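Aac(6')-ib (PDB 2BUE) probably transfers an acetyl group from acetyl-CoA to the 6'-amino group of aminoglycoside antibiotics, thereby conferring resistance to them. Local coordinates at residues Arg29-Thr32 / Glu33-Ala37; Leu61-Val64 / Gln65-Leu69. The protein carries 2 engineered substitutions. One frame throughout, in Å; residues are numbered along the deposited sequence.

Overall arrangement
From the N terminus, strand 26-30 runs along an outer edge of the GNAT sheet, antiparallel to strand 78-85, and contact 1 turns its end through a short 3-10 segment into helix 36-43. The chain then passes through helix 46-49 before contact 2, which lies along helix 61-68 and runs on to Leu69, just ahead of helix 70-74. Both contacts are local and follow in series, neither nested nor crossed, with centres about 11 Å apart. They nevertheless meet in space: Met31 and Leu36 pack on the backbone of Tyr68, while Glu33 touches Leu69. Helices 36-43 and 61-68 are thereby tied to each other beside the sheet, with Tyr68 reaching into the ribostamycin pocket.

Contact 1: Arg29-Thr32 / Glu33-Ala37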
# COMPACT_ATOMS: atom_id res chain seq x y z
N ARG A 29 1.52 -11.18 -5.97
CA ARG A 29 0.41 -11.98 -6.48
C ARG A 29 -0.86 -11.47 -5.85
O ARG A 29 -0.81 -10.88 -4.77
CB ARG A 29 0.61 -13.46 -6.11
CG ARG A 29 0.61 -13.76 -4.61
CD ARG A 29 0.68 -15.28 -4.37
NE ARG A 29 0.74 -15.65 -2.96
CZ ARG A 29 -0.31 -15.68 -2.14
NH1 ARG A 29 -1.54 -15.32 -2.57
NH2 ARG A 29 -0.12 -16.06 -0.88
N LEU A 30 -2.00 -11.70 -6.50
CA LEU A 30 -3.29 -11.38 -5.88
C LEU A 30 -3.43 -12.17 -4.59
O LEU A 30 -3.06 -13.35 -4.52
CB LEU A 30 -4.49 -11.70 -6.79
CG LEU A 30 -4.76 -10.84 -8.01
CD1 LEU A 30 -5.94 -11.44 -8.80
CD2 LEU A 30 -5.06 -9.35 -7.65
N MET A 31 -3.96 -11.51 -3.57
CA MET A 31 -4.36 -12.22 -2.36
C MET A 31 -5.67 -12.97 -2.63
O MET A 31 -6.52 -12.49 -3.39
CB MET A 31 -4.58 -11.21 -1.23
CG MET A 31 -4.66 -11.89 0.14
SD MET A 31 -4.95 -10.76 1.50
CE MET A 31 -6.67 -10.38 1.33
N THR A 32 -5.81 -14.13 -2.01
CA THR A 32 -7.04 -14.91 -2.09
C THR A 32 -7.64 -15.10 -0.70
O THR A 32 -6.97 -14.85 0.32
CB THR A 32 -6.77 -16.31 -2.72
OG1 THR A 32 -6.15 -17.16 -1.74
CG2 THR A 32 -5.86 -16.21 -3.98
N GLU A 33 -8.89 -15.58 -0.67
CA GLU A 33 -9.51 -15.96 0.62
C GLU A 33 -8.67 -16.93 1.46
O GLU A 33 -8.77 -16.94 2.70
CB GLU A 33 -10.93 -16.54 0.41
CG GLU A 33 -10.93 -17.84 -0.36
CD GLU A 33 -12.33 -18.37 -0.63
OE1 GLU A 33 -13.27 -18.05 0.14
OE2 GLU A 33 -12.47 -19.11 -1.63
N HIS A 34 -7.83 -17.75 0.82
CA HIS A 34 -6.93 -18.68 1.52
C HIS A 34 -5.80 -18.03 2.31
O HIS A 34 -5.16 -18.69 3.12
CB HIS A 34 -6.37 -19.71 0.54
CG HIS A 34 -7.45 -20.40 -0.24
ND1 HIS A 34 -8.30 -21.31 0.34
CD2 HIS A 34 -7.86 -20.24 -1.51
CE1 HIS A 34 -9.18 -21.72 -0.56
NE2 HIS A 34 -8.93 -21.08 -1.70
N ASP A 35 -5.57 -16.74 2.05
CA ASP A 35 -4.54 -15.97 2.73
C ASP A 35 -5.04 -15.25 4.00
O ASP A 35 -4.24 -14.64 4.72
CB ASP A 35 -3.95 -14.92 1.78
CG ASP A 35 -3.25 -15.54 0.57
OD1 ASP A 35 -2.45 -16.49 0.76
OD2 ASP A 35 -3.52 -15.08 -0.57
N LEU A 36 -6.34 -15.31 4.26
CA LEU A 36 -6.94 -14.45 5.28
C LEU A 36 -6.48 -14.83 6.69
O LEU A 36 -6.21 -13.94 7.50
CB LEU A 36 -8.47 -14.42 5.19
CG LEU A 36 -9.01 -13.78 3.91
CD1 LEU A 36 -10.48 -14.10 3.78
CD2 LEU A 36 -8.82 -12.25 3.91
N ALA A 37 -6.34 -16.12 6.95
CA ALA A 37 -5.83 -16.55 8.28
C ALA A 37 -4.43 -16.01 8.54
O ALA A 37 -4.14 -15.49 9.65
CB ALA A 37 -5.84 -18.09 8.39
O HOH W 1 -3.39 -18.16 -1.63
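Arg29 and Asp35 form a two-pronged salt bridge across the turn that joins the first strand of the GNAT fold to its first helix. The guanidinium reaches the carboxylate end-on: Arg29 NH1 lies 2.8 Å from Asp35 OD2, on its syn side but tilted from the carboxylate plane, and Arg29 NH2 lies 2.9 Å from Asp35 OD1, approaching from above that plane. The two planes are twisted 39° apart, although both oxygens stay close to the guanidinium plane. Asp35 OD2 takes a second, nearly straight bond from the backbone, with Thr32 N at 2.9 Å on the anti side. Arg29 NH1 and Thr32 N come from opposite faces of the carboxylate, which restrains its rotation. In return Asp35 N donates to Thr32 O at 2.9 Å, so the two residues are joined by reciprocal bonds. Thr32 OG1 sits between its backbone N and carbonyl carbon (chi1 76°), a position from which it takes a weak bond from His34 N. On the buried side, Met31 CE meets Leu36 CD2 at 3.8 Å. Outside the turn, Ile82 of strand 78-85 touches both Arg29 and Asp35. A water links Thr32 OG1, 2.9 Å away, with Asp35 OD1, to which it donates at 3.1 Å.

Contact 2: Leu61-Val64 / Gln65-Leu69; sequences LADV and QEQYL. With RIO (ribostamycin), chain C.
Gln65 N, Glu66 N, Gln67 N and Tyr68 N donate in turn to Leu61 O, Ala62 O, Asp63 O and Val64 O, the successive i to i+4 bonds of an alpha-helix, with lengths from 2.8 Å for Gln65 N to Leu61 O up to 2.9 Å for Tyr68 N to Val64 O. On the helix surface the Gln65 side chain runs extended alongside the preceding turn: Gln65 CG, anti to the carbonyl carbon (chi1 -68°), lies 3.3 Å from Leu61 O, and the amide beyond it packs on Leu61 CG. The Glu66 chain follows the same path past Ala62 O. On the inner side, Val64 CG1 meets Tyr68 CD2 at 4.0 Å, while Val64 O lies at the edge of the phenol ring, near its plane. Leu36 and Leu39 of helix 36-43 also touch Tyr68, and Leu43 touches Val64. Held among these apolar groups, the ring projects its hydroxyl into the antibiotic pocket, where ribostamycin O1, the primary hydroxyl of the ribose hydroxymethyl group, donates to Tyr68 OH at 3.1 Å. Tyr68 OH thus accepts from both Trp52 NE1 and the drug, and the two bonds together fix the phenol oxygen.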
# COMPACT_ATOMS: atom_id res chain seq x y z
N LEU A 61 -10.12 -12.51 13.92
CA LEU A 61 -10.14 -13.30 12.69
C LEU A 61 -11.39 -12.96 11.86
O LEU A 61 -11.30 -12.76 10.64
CB LEU A 61 -10.09 -14.81 13.02
CG LEU A 61 -10.20 -15.75 11.82
CD1 LEU A 61 -9.08 -15.52 10.78
CD2 LEU A 61 -10.23 -17.20 12.29
N ALA A 62 -12.55 -12.90 12.53
CA ALA A 62 -13.81 -12.54 11.83
C ALA A 62 -13.71 -11.16 11.17
O ALA A 62 -14.18 -10.98 10.03
CB ALA A 62 -14.99 -12.55 12.81
N ASP A 63 -13.15 -10.19 11.88
CA ASP A 63 -12.92 -8.84 11.31
C ASP A 63 -12.14 -8.94 10.01
O ASP A 63 -12.53 -8.36 8.98
CB ASP A 63 -12.12 -7.96 12.27
CG ASP A 63 -12.92 -7.49 13.47
OD1 ASP A 63 -14.18 -7.56 13.44
OD2 ASP A 63 -12.27 -7.03 14.44
N VAL A 64 -11.04 -9.70 10.04
CA VAL A 64 -10.18 -9.78 8.86
C VAL A 64 -10.91 -10.52 7.74
O VAL A 64 -10.83 -10.13 6.56
CB VAL A 64 -8.81 -10.44 9.17
CG1 VAL A 64 -7.98 -10.64 7.88
CG2 VAL A 64 -8.01 -9.60 10.16
N GLN A 65 -11.62 -11.59 8.09
CA GLN A 65 -12.42 -12.32 7.11
C GLN A 65 -13.50 -11.46 6.44
O GLN A 65 -13.73 -11.59 5.24
CB GLN A 65 -13.03 -13.58 7.72
CG GLN A 65 -11.98 -14.63 8.05
CD GLN A 65 -12.53 -15.74 8.93
OE1 GLN A 65 -13.46 -15.52 9.72
NE2 GLN A 65 -11.96 -16.94 8.79
N GLU A 66 -14.15 -10.61 7.24
CA GLU A 66 -15.24 -9.74 6.77
C GLU A 66 -14.75 -8.53 5.98
O GLU A 66 -15.47 -8.04 5.10
CB GLU A 66 -16.08 -9.27 7.95
CG GLU A 66 -16.82 -10.41 8.61
CD GLU A 66 -17.51 -10.03 9.92
OE1 GLU A 66 -17.41 -8.87 10.38
OE2 GLU A 66 -18.17 -10.93 10.49
N GLN A 67 -13.57 -8.04 6.32
CA GLN A 67 -13.07 -6.77 5.80
C GLN A 67 -12.08 -6.92 4.66
O GLN A 67 -11.99 -6.03 3.79
CB GLN A 67 -12.45 -5.94 6.92
CG GLN A 67 -13.52 -5.46 7.90
CD GLN A 67 -12.97 -4.87 9.17
OE1 GLN A 67 -11.94 -4.20 9.17
NE2 GLN A 67 -13.67 -5.11 10.28
N TYR A 68 -11.33 -8.02 4.66
CA TYR A 68 -10.24 -8.20 3.69
C TYR A 68 -10.51 -9.27 2.63
O TYR A 68 -9.66 -9.50 1.76
CB TYR A 68 -8.89 -8.47 4.38
CG TYR A 68 -8.32 -7.27 5.11
CD1 TYR A 68 -7.39 -6.43 4.47
CD2 TYR A 68 -8.71 -6.98 6.42
CE1 TYR A 68 -6.84 -5.35 5.13
CE2 TYR A 68 -8.18 -5.87 7.10
CZ TYR A 68 -7.25 -5.06 6.44
OH TYR A 68 -6.72 -3.97 7.10
N LEU A 69 -11.68 -9.92 2.68
CA LEU A 69 -12.04 -10.85 1.62
C LEU A 69 -11.94 -10.08 0.31
O LEU A 69 -12.48 -8.98 0.24
CB LEU A 69 -13.47 -11.36 1.82
CG LEU A 69 -13.95 -12.44 0.85
CD1 LEU A 69 -13.16 -13.74 1.01
CD2 LEU A 69 -15.46 -12.65 1.05
O1 RIO C . -6.88 -1.70 4.99
C1 RIO C . -8.00 -2.16 4.23
C2 RIO C . -9.24 -1.35 4.64
O2 RIO C . -8.88 -0.02 5.07
C3 RIO C . -8.95 0.88 3.95
O3 RIO C . -7.63 1.25 3.51
C4 RIO C . -7.41 2.72 3.45
C5 RIO C . -7.86 3.32 2.09
O4 RIO C . -9.26 3.14 1.91
C6 RIO C . -7.51 4.81 1.92
N1 RIO C . -7.83 5.22 0.52
C7 RIO C . -6.00 5.04 2.18
C8 RIO C . -5.62 4.52 3.59
N2 RIO C . -4.18 4.84 3.83
C9 RIO C . -5.90 2.99 3.72
O5 RIO C . -5.63 2.67 5.11
C10 RIO C . -4.96 1.42 5.30
O6 RIO C . -3.57 1.57 5.19
C11 RIO C . -2.91 2.34 6.26
C12 RIO C . -1.39 2.22 6.00
N3 RIO C . -0.99 3.12 4.91
C13 RIO C . -3.28 1.77 7.66
O7 RIO C . -2.74 2.66 8.66
C14 RIO C . -4.82 1.66 7.81
O8 RIO C . -5.22 1.15 9.11
C15 RIO C . -5.42 0.82 6.66
N4 RIO C . -6.87 0.75 6.73
C16 RIO C . -9.79 0.14 2.87
O9 RIO C . -10.95 0.92 2.65
C17 RIO C . -10.27 -1.14 3.56
O10 RIO C . -11.54 -0.84 4.21